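Local coordinates for protein phosphoglycerol transferase (Streptococcus pyogenes, PDB 5U9Z) that probably transfers glycerol phosphate onto the rhamnose-based group A carbohydrate of the streptococcal cell wall, using a bound manganese ion, at residues Y42-S47 and S201-Q206; G86-M91 and G268-G273; E46-P51 and L289-I294. One frame throughout, in Å; residues are numbered along the deposited sequence.

Contact 1 (Y42-S47 and S201-Q206); sequences YLLSES and SVITMQ. With MN (manganese (II) ion), chain C.
Thr204 sets its OG1 between its own backbone N and carbonyl carbon (chi1 69°), and this turns the hydroxyl to Glu46 while the methyl CG2 lies against Leu44 O at 3.4 Å. The bond that results, from Glu46 N to Thr204 OG1, is 2.8 Å long and nearly straight at 168°. Glu46 starts extended, with CG anti to its backbone N, then bends at chi2, and its carboxylate thereby reaches the manganese ion with both oxygens, OE1 at 2.3 Å and OE2 at 2.1 Å from the metal. A water donates both to Glu46 OE2 and to Thr204 O, so Glu46 is tied to segment 201-206 at the carboxylate as well as at the amide. Upstream, the two chains are neighbouring parallel strands of the central sheet in an alkaline phosphatase-type alpha/beta domain, their axes 8° apart. Their amides alternate as donors: Val202 N to Tyr42 O, Leu44 N to Val202 O, and Thr204 N to Leu44 O, the last at 3.1 Å. Leu43 and Val202 share one face and lie alongside each other, pointing the same way. Packing is tight there, with Leu43 CD1 only 3.3 Å from Val202 CG1. Val202 packs on Val184 and Ile188 of helix 181-191; Leu43 also meets Phe251 of helix 228-256. On the other face Leu44 CD2 approaches Ile203 CG2 at 4.2 Å, while Tyr42 sends its hydroxyl away to a hydrogen bond with Thr314.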
ATOM      1  N   TYR A  42      -7.403  -2.342  -0.217  1.00 50.42           N
ATOM      2  CA  TYR A  42      -6.127  -1.634  -0.138  1.00 46.87           C
ATOM      3  C   TYR A  42      -6.421  -0.187   0.243  1.00 46.31           C
ATOM      4  O   TYR A  42      -7.048   0.551  -0.522  1.00 46.55           O
ATOM      5  CB  TYR A  42      -5.362  -1.720  -1.455  1.00 47.56           C
ATOM      6  CG  TYR A  42      -4.593  -3.013  -1.645  1.00 46.85           C
ATOM      7  CD1 TYR A  42      -4.899  -4.144  -0.900  1.00 48.07           C
ATOM      8  CD2 TYR A  42      -3.555  -3.097  -2.565  1.00 47.80           C
ATOM      9  CE1 TYR A  42      -4.199  -5.322  -1.071  1.00 47.71           C
ATOM     10  CE2 TYR A  42      -2.849  -4.272  -2.740  1.00 47.61           C
ATOM     11  CZ  TYR A  42      -3.177  -5.381  -1.990  1.00 47.61           C
ATOM     12  OH  TYR A  42      -2.483  -6.556  -2.154  1.00 47.89           O
ATOM     13  N   LEU A  43      -5.974   0.211   1.430  1.00 44.73           N
ATOM     14  CA  LEU A  43      -6.365   1.479   2.040  1.00 45.07           C
ATOM     15  C   LEU A  43      -5.111   2.317   2.279  1.00 44.48           C
ATOM     16  O   LEU A  43      -4.377   2.096   3.249  1.00 42.93           O
ATOM     17  CB  LEU A  43      -7.135   1.220   3.334  1.00 44.99           C
ATOM     18  CG  LEU A  43      -7.848   2.375   4.034  1.00 45.61           C
ATOM     19  CD1 LEU A  43      -8.709   3.177   3.079  1.00 46.25           C
ATOM     20  CD2 LEU A  43      -8.705   1.807   5.157  1.00 52.36           C
ATOM     21  N   LEU A  44      -4.870   3.275   1.385  1.00 42.84           N
ATOM     22  CA  LEU A  44      -3.751   4.204   1.504  1.00 40.90           C
ATOM     23  C   LEU A  44      -4.202   5.374   2.370  1.00 41.14           C
ATOM     24  O   LEU A  44      -5.009   6.202   1.935  1.00 41.56           O
ATOM     25  CB  LEU A  44      -3.299   4.673   0.121  1.00 41.69           C
ATOM     26  CG  LEU A  44      -1.988   5.456   0.001  1.00 40.01           C
ATOM     27  CD1 LEU A  44      -1.546   5.502  -1.458  1.00 41.19           C
ATOM     28  CD2 LEU A  44      -2.110   6.871   0.544  1.00 39.90           C
ATOM     29  N   SER A  45      -3.685   5.439   3.597  1.00 40.90           N
ATOM     30  CA  SER A  45      -4.016   6.517   4.529  1.00 40.60           C
ATOM     31  C   SER A  45      -2.998   7.635   4.333  1.00 39.81           C
ATOM     32  O   SER A  45      -1.868   7.558   4.822  1.00 38.71           O
ATOM     33  CB  SER A  45      -4.024   6.001   5.963  1.00 39.76           C
ATOM     34  OG  SER A  45      -4.494   6.991   6.865  1.00 40.69           O
ATOM     35  N   GLU A  46      -3.410   8.683   3.623  1.00 41.23           N
ATOM     36  CA  GLU A  46      -2.509   9.756   3.214  1.00 39.22           C
ATOM     37  C   GLU A  46      -1.753  10.335   4.403  1.00 38.91           C
ATOM     38  O   GLU A  46      -2.357  10.768   5.390  1.00 39.03           O
ATOM     39  CB  GLU A  46      -3.316  10.851   2.505  1.00 40.05           C
ATOM     40  CG  GLU A  46      -2.547  12.133   2.199  1.00 39.39           C
ATOM     41  CD  GLU A  46      -1.331  11.892   1.336  1.00 39.12           C
ATOM     42  OE1 GLU A  46      -0.205  12.177   1.793  1.00 39.02           O
ATOM     43  OE2 GLU A  46      -1.504  11.406   0.201  1.00 41.35           O
ATOM     44  N   SER A  47      -0.422  10.319   4.306  1.00 38.02           N
ATOM     45  CA  SER A  47       0.481  10.993   5.241  1.00 38.10           C
ATOM     46  C   SER A  47       0.391  10.457   6.670  1.00 39.13           C
ATOM     47  O   SER A  47       0.783  11.152   7.613  1.00 39.08           O
ATOM     48  CB  SER A  47       0.235  12.508   5.245  1.00 38.50           C
ATOM     49  OG  SER A  47       0.528  13.084   3.980  1.00 38.38           O
ATOM     50  N   SER A 201      -9.501  -0.271  -4.010  1.00 49.09           N
ATOM     51  CA  SER A 201      -8.277   0.526  -3.992  1.00 46.90           C
ATOM     52  C   SER A 201      -8.657   1.926  -3.525  1.00 46.17           C
ATOM     53  O   SER A 201      -9.331   2.667  -4.248  1.00 46.78           O
ATOM     54  CB  SER A 201      -7.610   0.559  -5.364  1.00 50.24           C
ATOM     55  OG  SER A 201      -6.362   1.226  -5.299  1.00 48.08           O
ATOM     56  N   VAL A 202      -8.227   2.280  -2.316  1.00 44.03           N
ATOM     57  CA  VAL A 202      -8.664   3.493  -1.640  1.00 45.21           C
ATOM     58  C   VAL A 202      -7.460   4.397  -1.411  1.00 44.49           C
ATOM     59  O   VAL A 202      -6.390   3.933  -0.999  1.00 44.18           O
ATOM     60  CB  VAL A 202      -9.361   3.164  -0.303  1.00 44.45           C
ATOM     61  CG1 VAL A 202      -9.962   4.417   0.317  1.00 44.80           C
ATOM     62  CG2 VAL A 202     -10.434   2.102  -0.507  1.00 47.61           C
ATOM     63  N   ILE A 203      -7.642   5.690  -1.675  1.00 44.65           N
ATOM     64  CA  ILE A 203      -6.633   6.713  -1.422  1.00 43.06           C
ATOM     65  C   ILE A 203      -7.336   7.860  -0.709  1.00 43.73           C
ATOM     66  O   ILE A 203      -8.107   8.601  -1.331  1.00 44.36           O
ATOM     67  CB  ILE A 203      -5.958   7.204  -2.711  1.00 43.28           C
ATOM     68  CG1 ILE A 203      -5.428   6.026  -3.528  1.00 41.70           C
ATOM     69  CG2 ILE A 203      -4.824   8.179  -2.391  1.00 43.29           C
ATOM     70  CD1 ILE A 203      -6.401   5.521  -4.578  1.00 44.35           C
ATOM     71  N   THR A 204      -7.073   8.012   0.587  1.00 42.12           N
ATOM     72  CA  THR A 204      -7.730   9.032   1.389  1.00 43.11           C
ATOM     73  C   THR A 204      -7.167  10.416   1.065  1.00 44.04           C
ATOM     74  O   THR A 204      -6.221  10.569   0.285  1.00 43.50           O
ATOM     75  CB  THR A 204      -7.569   8.724   2.878  1.00 42.79           C
ATOM     76  OG1 THR A 204      -6.200   8.907   3.258  1.00 42.24           O
ATOM     77  CG2 THR A 204      -7.992   7.293   3.187  1.00 43.43           C
HETATM   78  N   MSE A 205      -7.763  11.442   1.674  1.00 42.82           N
HETATM   79  CA  MSE A 205      -7.339  12.827   1.459  1.00 44.67           C
HETATM   80  C   MSE A 205      -7.361  13.694   2.721  1.00 42.87           C
HETATM   81  O   MSE A 205      -6.836  14.807   2.712  1.00 42.42           O
HETATM   82  CB  MSE A 205      -8.225  13.488   0.397  1.00 46.78           C
HETATM   83  CG  MSE A 205      -7.733  13.302  -1.024  1.00 50.30           C
HETATM   84 SE   MSE A 205      -6.054  14.243  -1.392  1.00 51.98          SE
HETATM   85  CE  MSE A 205      -6.735  16.059  -1.617  1.00 50.06           C
ATOM     86  N   GLN A 206      -7.958  13.191   3.804  1.00 42.06           N
ATOM     87  CA  GLN A 206      -8.163  14.022   4.989  1.00 42.34           C
ATOM     88  C   GLN A 206      -6.861  14.655   5.471  1.00 39.33           C
ATOM     89  O   GLN A 206      -6.816  15.850   5.782  1.00 38.54           O
ATOM     90  CB  GLN A 206      -8.790  13.194   6.112  1.00 43.94           C
ATOM     91  CG  GLN A 206      -9.109  14.008   7.367  1.00 43.97           C
ATOM     92  CD  GLN A 206      -9.595  13.152   8.515  1.00 44.53           C
ATOM     93  OE1 GLN A 206     -10.692  12.595   8.470  1.00 45.68           O
ATOM     94  NE2 GLN A 206      -8.777  13.038   9.552  1.00 43.82           N
TER
HETATM   95 MN    MN C 901       0.579  11.201  -0.124  1.00 37.30          MN
HETATM   96  O   HOH W   1      -3.794  11.537  -1.340  1.00 40.20           O
HETATM   97  O   HOH W   2       0.655  13.251  -1.145  1.00 39.24           O

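Contact 2 (G86-M91 and G268-G273); sequences GGTANM and GDHLPG. With MN (manganese (II) ion), chain C.
The His270 imidazole is sandwiched between Gly86 of segment 86-91 and its own neighbour Asp269. Over one face Gly86 N stands 3.3 Å above the ring plane, close to its centre, and Gly86 CA makes a CH-pi contact from 3.7 Å off the ring centroid, 24° from the normal. The opposite face carries Asp269 OD1, displaced toward the rim. At the edge, in plane, lie Thr88 OG1 and a metal-bound water, the surroundings of the manganese that His270 NE2 binds at 2.3 Å. The other ring nitrogen, ND1, donates to Leu271 O over 2.9 Å at 166°, with the acceptor close to the ring plane; this second grip fixes the rotation of the imidazole and leaves NE2 for the metal. Gly86 O also approaches His270 CD2 at 3.2 Å. Asp269 OD2 binds the manganese at 2.1 Å and Thr88 OG1 is the bound hydroxyl, so that with His270 these are three of the four protein ligands, the set found in lipoteichoic acid synthase-like members of the alkaline phosphatase superfamily, where the threonine that begins a helix is the nucleophile. Here too Thr88 opens helix 88-97, after Gly87 at the N-cap, whose positive phi of 92° suits a glycine. Thr88 CG2 and OG1 both lie close to Asp269 OD2, OG1 at 3.0 Å because the two oxygens bind the same ion. The other carboxylate oxygen, Asp269 OD1, accepts from Ser47 N, which holds the group in position from the second shell. Behind them selenomethionine Met91, bent at chi2 and chi3, folds its CE to 3.5 Å from Asp269 O, a carbonyl that is hydrogen-bonded to Ser81 OG.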
ATOM      1  N   GLY A  86       5.463  13.344   0.016  1.00 37.85           N
ATOM      2  CA  GLY A  86       4.826  13.245  -1.283  1.00 40.49           C
ATOM      3  C   GLY A  86       5.167  11.922  -1.930  1.00 39.25           C
ATOM      4  O   GLY A  86       5.847  11.075  -1.344  1.00 39.98           O
ATOM      5  N   GLY A  87       4.686  11.760  -3.160  1.00 40.07           N
ATOM      6  CA  GLY A  87       4.884  10.529  -3.902  1.00 39.96           C
ATOM      7  C   GLY A  87       3.778   9.513  -3.750  1.00 40.07           C
ATOM      8  O   GLY A  87       3.994   8.337  -4.057  1.00 39.51           O
ATOM      9  N   THR A  88       2.596   9.939  -3.296  1.00 39.59           N
ATOM     10  CA  THR A  88       1.466   9.050  -3.045  1.00 38.06           C
ATOM     11  C   THR A  88       1.319   7.949  -4.096  1.00 40.61           C
ATOM     12  O   THR A  88       1.364   6.755  -3.777  1.00 39.22           O
ATOM     13  CB  THR A  88       0.187   9.892  -2.982  1.00 37.67           C
ATOM     14  OG1 THR A  88       0.414  11.051  -2.165  1.00 37.86           O
ATOM     15  CG2 THR A  88      -0.980   9.076  -2.418  1.00 39.34           C
ATOM     16  N   ALA A  89       1.148   8.337  -5.362  1.00 39.78           N
ATOM     17  CA  ALA A  89       0.776   7.372  -6.391  1.00 40.20           C
ATOM     18  C   ALA A  89       1.867   6.345  -6.662  1.00 40.46           C
ATOM     19  O   ALA A  89       1.574   5.291  -7.234  1.00 42.11           O
ATOM     20  CB  ALA A  89       0.416   8.099  -7.684  1.00 39.51           C
ATOM     21  N   ASN A  90       3.112   6.623  -6.269  1.00 39.32           N
ATOM     22  CA  ASN A  90       4.189   5.663  -6.491  1.00 39.31           C
ATOM     23  C   ASN A  90       4.099   4.491  -5.521  1.00 41.18           C
ATOM     24  O   ASN A  90       4.357   3.343  -5.902  1.00 41.62           O
ATOM     25  CB  ASN A  90       5.544   6.360  -6.367  1.00 40.93           C
ATOM     26  CG  ASN A  90       5.812   7.307  -7.514  1.00 43.34           C
ATOM     27  OD1 ASN A  90       5.362   7.077  -8.638  1.00 41.34           O
ATOM     28  ND2 ASN A  90       6.546   8.380  -7.241  1.00 43.34           N
HETATM   29  N   MSE A  91       3.749   4.754  -4.269  1.00 40.85           N
HETATM   30  CA  MSE A  91       3.533   3.672  -3.320  1.00 41.67           C
HETATM   31  C   MSE A  91       2.304   2.884  -3.762  1.00 41.52           C
HETATM   32  O   MSE A  91       2.308   1.655  -3.766  1.00 42.16           O
HETATM   33  CB  MSE A  91       3.363   4.209  -1.898  1.00 40.61           C
HETATM   34  CG  MSE A  91       4.659   4.218  -1.080  1.00 41.13           C
HETATM   35 SE   MSE A  91       6.092   5.318  -1.836  1.00 52.85          SE
HETATM   36  CE  MSE A  91       5.238   7.063  -1.663  1.00 40.34           C
ATOM     37  N   GLY A 268       0.313   4.060   5.678  1.00 41.84           N
ATOM     38  CA  GLY A 268       0.614   5.423   5.279  1.00 40.35           C
ATOM     39  C   GLY A 268       1.616   5.417   4.137  1.00 38.68           C
ATOM     40  O   GLY A 268       2.576   4.650   4.137  1.00 38.81           O
ATOM     41  N   ASP A 269       1.368   6.273   3.144  1.00 38.82           N
ATOM     42  CA  ASP A 269       2.248   6.280   1.981  1.00 38.13           C
ATOM     43  C   ASP A 269       3.588   6.941   2.292  1.00 37.34           C
ATOM     44  O   ASP A 269       4.618   6.530   1.744  1.00 36.51           O
ATOM     45  CB  ASP A 269       1.558   6.959   0.793  1.00 38.37           C
ATOM     46  CG  ASP A 269       1.116   8.373   1.092  1.00 38.16           C
ATOM     47  OD1 ASP A 269       0.950   8.714   2.280  1.00 37.18           O
ATOM     48  OD2 ASP A 269       0.935   9.148   0.125  1.00 36.78           O
ATOM     49  N   HIS A 270       3.606   7.927   3.188  1.00 35.70           N
ATOM     50  CA  HIS A 270       4.829   8.647   3.522  1.00 36.90           C
ATOM     51  C   HIS A 270       4.565   9.529   4.732  1.00 35.47           C
ATOM     52  O   HIS A 270       3.415   9.840   5.053  1.00 36.17           O
ATOM     53  CB  HIS A 270       5.309   9.504   2.346  1.00 35.78           C
ATOM     54  CG  HIS A 270       4.258  10.429   1.820  1.00 36.53           C
ATOM     55  ND1 HIS A 270       3.854  11.558   2.497  1.00 36.41           N
ATOM     56  CD2 HIS A 270       3.511  10.378   0.691  1.00 36.71           C
ATOM     57  CE1 HIS A 270       2.906  12.168   1.806  1.00 36.69           C
ATOM     58  NE2 HIS A 270       2.678  11.470   0.709  1.00 35.95           N
ATOM     59  N   LEU A 271       5.644   9.951   5.386  1.00 35.01           N
ATOM     60  CA  LEU A 271       5.512  10.922   6.458  1.00 37.67           C
ATOM     61  C   LEU A 271       5.002  12.255   5.908  1.00 37.23           C
ATOM     62  O   LEU A 271       5.260  12.597   4.750  1.00 37.40           O
ATOM     63  CB  LEU A 271       6.850  11.144   7.157  1.00 38.90           C
ATOM     64  CG  LEU A 271       7.190  10.204   8.312  1.00 39.48           C
ATOM     65  CD1 LEU A 271       7.544   8.813   7.807  1.00 39.92           C
ATOM     66  CD2 LEU A 271       8.324  10.787   9.138  1.00 41.35           C
ATOM     67  N   PRO A 272       4.285  13.032   6.716  1.00 36.90           N
ATOM     68  CA  PRO A 272       3.964  14.404   6.308  1.00 39.58           C
ATOM     69  C   PRO A 272       5.230  15.241   6.222  1.00 40.82           C
ATOM     70  O   PRO A 272       6.206  15.006   6.938  1.00 40.33           O
ATOM     71  CB  PRO A 272       3.036  14.902   7.420  1.00 40.26           C
ATOM     72  CG  PRO A 272       3.461  14.113   8.619  1.00 40.70           C
ATOM     73  CD  PRO A 272       3.830  12.752   8.092  1.00 39.82           C
ATOM     74  N   GLY A 273       5.206  16.228   5.331  1.00 40.37           N
ATOM     75  CA  GLY A 273       6.379  17.044   5.082  1.00 42.52           C
ATOM     76  C   GLY A 273       6.527  18.221   6.025  1.00 44.32           C
ATOM     77  O   GLY A 273       7.107  19.245   5.657  1.00 46.64           O
TER
HETATM   78 MN    MN C 901       0.579  11.201  -0.124  1.00 37.30          MN
HETATM   79  O   HOH W   2       0.655  13.251  -1.145  1.00 39.24           O

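Contact 3 (E46-P51 and L289-I294); sequences ESLSDP and LTDYFI. With MN (manganese (II) ion), chain C.
Asp50 N donates to Asp291 OD2 across 2.8 Å, with an N-H...O angle of 155°, and meets that oxygen nearly along its C-O axis. The same OD2 lies 3.5 Å from Ser49 CA, so one carboxylate oxygen rests against the backbone of two successive residues. Asp291 reaches them because its CG is anti to its carbonyl carbon, beside the backbone N (chi1 -58°), which directs the carboxylate from the strand toward the loop. Next to it Ser49 holds OG anti to its backbone N (chi1 -166°), which brings the hydroxyl to 3.1 Å from Leu289 O and 3.6 Å from Thr290 CA. A carbon-carbon contact lies beside this core, Leu48 CD2 meeting Asp291 CB at 4.3 Å. The carbonyl oxygen Leu48 O is in van der Waals contact with the threonine side chain, 3.8 Å from Thr290 CB.

Further out, Thr290, Asp50 and Asp291 have second partners. Thr290 OG1 is hydrogen-bonded to Gly268 O, and Asp50 OD1 accepts from Asp52 N, closing an Asx turn as the chain enters Pro51. Strand 289-296 runs between strands 262-268 and 75-80 and is antiparallel to both; the contact therefore sets the loop that follows strand 39-45 against an interior strand of the same sheet, across the position of strand 262-268. Leu48 also touches Ile67, which packs helix 65-73 against the loop.

Asp291 OD1 is salt-bridged to Arg53 and to Lys71. These cations probably keep Asp291 ionised and offset the like charge of Asp50, whose OD2 is 5.3 Å from Asp291 OD1, consistent with Asp291 OD2 being a charged acceptor that counts the buried Asp50 amide among its partners.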
ATOM      1  N   GLU A  46      -3.410   8.683   3.623  1.00 41.23           N
ATOM      2  CA  GLU A  46      -2.509   9.756   3.214  1.00 39.22           C
ATOM      3  C   GLU A  46      -1.753  10.335   4.403  1.00 38.91           C
ATOM      4  O   GLU A  46      -2.357  10.768   5.390  1.00 39.03           O
ATOM      5  CB  GLU A  46      -3.316  10.851   2.505  1.00 40.05           C
ATOM      6  CG  GLU A  46      -2.547  12.133   2.199  1.00 39.39           C
ATOM      7  CD  GLU A  46      -1.331  11.892   1.336  1.00 39.12           C
ATOM      8  OE1 GLU A  46      -0.205  12.177   1.793  1.00 39.02           O
ATOM      9  OE2 GLU A  46      -1.504  11.406   0.201  1.00 41.35           O
ATOM     10  N   SER A  47      -0.422  10.319   4.306  1.00 38.02           N
ATOM     11  CA  SER A  47       0.481  10.993   5.241  1.00 38.10           C
ATOM     12  C   SER A  47       0.391  10.457   6.670  1.00 39.13           C
ATOM     13  O   SER A  47       0.783  11.152   7.613  1.00 39.08           O
ATOM     14  CB  SER A  47       0.235  12.508   5.245  1.00 38.50           C
ATOM     15  OG  SER A  47       0.528  13.084   3.980  1.00 38.38           O
ATOM     16  N   LEU A  48      -0.086   9.227   6.869  1.00 38.84           N
ATOM     17  CA  LEU A  48      -0.258   8.675   8.210  1.00 40.68           C
ATOM     18  C   LEU A  48       1.046   8.039   8.681  1.00 40.94           C
ATOM     19  O   LEU A  48       1.561   7.119   8.037  1.00 39.80           O
ATOM     20  CB  LEU A  48      -1.390   7.648   8.244  1.00 40.26           C
ATOM     21  CG  LEU A  48      -1.692   7.067   9.633  1.00 43.19           C
ATOM     22  CD1 LEU A  48      -3.186   6.936   9.865  1.00 43.14           C
ATOM     23  CD2 LEU A  48      -1.012   5.717   9.819  1.00 43.64           C
ATOM     24  N   SER A  49       1.567   8.519   9.810  1.00 42.17           N
ATOM     25  CA  SER A  49       2.797   7.981  10.378  1.00 41.72           C
ATOM     26  C   SER A  49       2.915   8.452  11.821  1.00 42.92           C
ATOM     27  O   SER A  49       2.823   9.653  12.090  1.00 42.73           O
ATOM     28  CB  SER A  49       4.009   8.426   9.555  1.00 39.84           C
ATOM     29  OG  SER A  49       5.165   7.680   9.892  1.00 42.17           O
ATOM     30  N   ASP A  50       3.123   7.514  12.737  1.00 45.83           N
ATOM     31  CA  ASP A  50       3.114   7.825  14.163  1.00 46.78           C
ATOM     32  C   ASP A  50       4.235   8.801  14.508  1.00 46.28           C
ATOM     33  O   ASP A  50       5.416   8.443  14.379  1.00 45.19           O
ATOM     34  CB  ASP A  50       3.265   6.546  14.985  1.00 48.66           C
ATOM     35  CG  ASP A  50       2.953   6.756  16.461  1.00 55.05           C
ATOM     36  OD1 ASP A  50       3.172   7.875  16.971  1.00 54.08           O
ATOM     37  OD2 ASP A  50       2.482   5.797  17.112  1.00 58.68           O
ATOM     38  N   PRO A  51       3.928  10.024  14.959  1.00 46.70           N
ATOM     39  CA  PRO A  51       5.007  10.961  15.315  1.00 48.07           C
ATOM     40  C   PRO A  51       5.832  10.522  16.515  1.00 50.86           C
ATOM     41  O   PRO A  51       6.853  11.160  16.802  1.00 49.96           O
ATOM     42  CB  PRO A  51       4.262  12.273  15.599  1.00 47.07           C
ATOM     43  CG  PRO A  51       2.862  11.871  15.896  1.00 46.55           C
ATOM     44  CD  PRO A  51       2.597  10.644  15.088  1.00 45.77           C
ATOM     45  N   LEU A 289       9.782   5.859   7.267  1.00 42.15           N
ATOM     46  CA  LEU A 289       9.172   4.664   7.848  1.00 42.92           C
ATOM     47  C   LEU A 289       7.774   5.024   8.331  1.00 40.79           C
ATOM     48  O   LEU A 289       7.621   5.837   9.247  1.00 41.07           O
ATOM     49  CB  LEU A 289      10.026   4.108   8.991  1.00 43.88           C
ATOM     50  CG  LEU A 289      11.441   3.659   8.619  1.00 45.22           C
ATOM     51  CD1 LEU A 289      12.186   3.224   9.868  1.00 47.78           C
ATOM     52  CD2 LEU A 289      11.411   2.533   7.589  1.00 45.87           C
ATOM     53  N   THR A 290       6.760   4.430   7.705  1.00 41.40           N
ATOM     54  CA  THR A 290       5.366   4.627   8.077  1.00 40.42           C
ATOM     55  C   THR A 290       4.828   3.360   8.737  1.00 41.37           C
ATOM     56  O   THR A 290       5.529   2.357   8.889  1.00 41.84           O
ATOM     57  CB  THR A 290       4.518   4.996   6.856  1.00 40.62           C
ATOM     58  OG1 THR A 290       4.431   3.869   5.973  1.00 40.38           O
ATOM     59  CG2 THR A 290       5.115   6.184   6.115  1.00 38.85           C
ATOM     60  N   ASP A 291       3.556   3.413   9.115  1.00 40.18           N
ATOM     61  CA  ASP A 291       2.882   2.313   9.787  1.00 42.69           C
ATOM     62  C   ASP A 291       2.008   1.544   8.804  1.00 44.13           C
ATOM     63  O   ASP A 291       1.431   2.118   7.876  1.00 41.41           O
ATOM     64  CB  ASP A 291       2.020   2.836  10.938  1.00 43.21           C
ATOM     65  CG  ASP A 291       2.825   3.608  11.965  1.00 45.44           C
ATOM     66  OD1 ASP A 291       3.507   2.966  12.791  1.00 46.02           O
ATOM     67  OD2 ASP A 291       2.790   4.856  11.934  1.00 44.55           O
ATOM     68  N   TYR A 292       1.910   0.234   9.021  1.00 44.52           N
ATOM     69  CA  TYR A 292       1.029  -0.600   8.221  1.00 43.68           C
ATOM     70  C   TYR A 292       0.488  -1.724   9.091  1.00 45.12           C
ATOM     71  O   TYR A 292       1.080  -2.090  10.109  1.00 44.43           O
ATOM     72  CB  TYR A 292       1.748  -1.183   6.994  1.00 44.20           C
ATOM     73  CG  TYR A 292       2.456  -2.496   7.266  1.00 44.60           C
ATOM     74  CD1 TYR A 292       1.799  -3.713   7.104  1.00 44.67           C
ATOM     75  CD2 TYR A 292       3.778  -2.519   7.683  1.00 44.54           C
ATOM     76  CE1 TYR A 292       2.441  -4.911   7.358  1.00 45.42           C
ATOM     77  CE2 TYR A 292       4.429  -3.712   7.935  1.00 45.29           C
ATOM     78  CZ  TYR A 292       3.755  -4.905   7.774  1.00 45.97           C
ATOM     79  OH  TYR A 292       4.399  -6.095   8.025  1.00 48.28           O
ATOM     80  N   PHE A 293      -0.653  -2.268   8.673  1.00 44.89           N
ATOM     81  CA  PHE A 293      -1.157  -3.511   9.236  1.00 47.13           C
ATOM     82  C   PHE A 293      -2.016  -4.212   8.193  1.00 47.08           C
ATOM     83  O   PHE A 293      -2.634  -3.569   7.340  1.00 47.21           O
ATOM     84  CB  PHE A 293      -1.953  -3.285  10.534  1.00 45.80           C
ATOM     85  CG  PHE A 293      -3.188  -2.437  10.370  1.00 45.13           C
ATOM     86  CD1 PHE A 293      -4.336  -2.953   9.788  1.00 45.08           C
ATOM     87  CD2 PHE A 293      -3.211  -1.134  10.834  1.00 45.62           C
ATOM     88  CE1 PHE A 293      -5.472  -2.176   9.648  1.00 45.77           C
ATOM     89  CE2 PHE A 293      -4.345  -0.352  10.700  1.00 46.18           C
ATOM     90  CZ  PHE A 293      -5.477  -0.876  10.108  1.00 47.30           C
ATOM     91  N   ILE A 294      -2.030  -5.540   8.264  1.00 47.53           N
ATOM     92  CA  ILE A 294      -2.880  -6.382   7.433  1.00 48.09           C
ATOM     93  C   ILE A 294      -3.860  -7.067   8.375  1.00 50.15           C
ATOM     94  O   ILE A 294      -3.464  -7.914   9.187  1.00 50.05           O
ATOM     95  CB  ILE A 294      -2.067  -7.404   6.626  1.00 47.40           C
ATOM     96  CG1 ILE A 294      -0.968  -6.701   5.823  1.00 48.21           C
ATOM     97  CG2 ILE A 294      -2.984  -8.188   5.700  1.00 47.92           C
ATOM     98  CD1 ILE A 294       0.008  -7.643   5.155  1.00 46.24           C
TER
HETATM   99 MN    MN C 901       0.579  11.201  -0.124  1.00 37.30          MN
HETATM  100  O   HOH W   2       0.655  13.251  -1.145  1.00 39.24           O

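Overall arrangement
The manganese ion joins the three contacts: contact 1 supplies Glu46, contact 2 supplies Thr88, Asp269 and His270, and contact 3 holds the loop that continues from Glu46. Their centres are 10 to 11 Å apart. Contacts 1 and 3 share Glu46 and Ser47, where strand 39-45 passes into its following loop. Beyond the shared metal, contacts 1 and 2 meet where Ser47 N lies 2.9 Å from Asp269 OD1, probably hydrogen-bonded. Contacts 2 and 3 join where Gly268 O is 2.7 Å from Thr290 OG1 and Leu271 CD1 packs 3.3 Å from Leu289 O. Loops following strands 39-45 and 262-268 thus converge on the metal site, with strand 289-296 beside them.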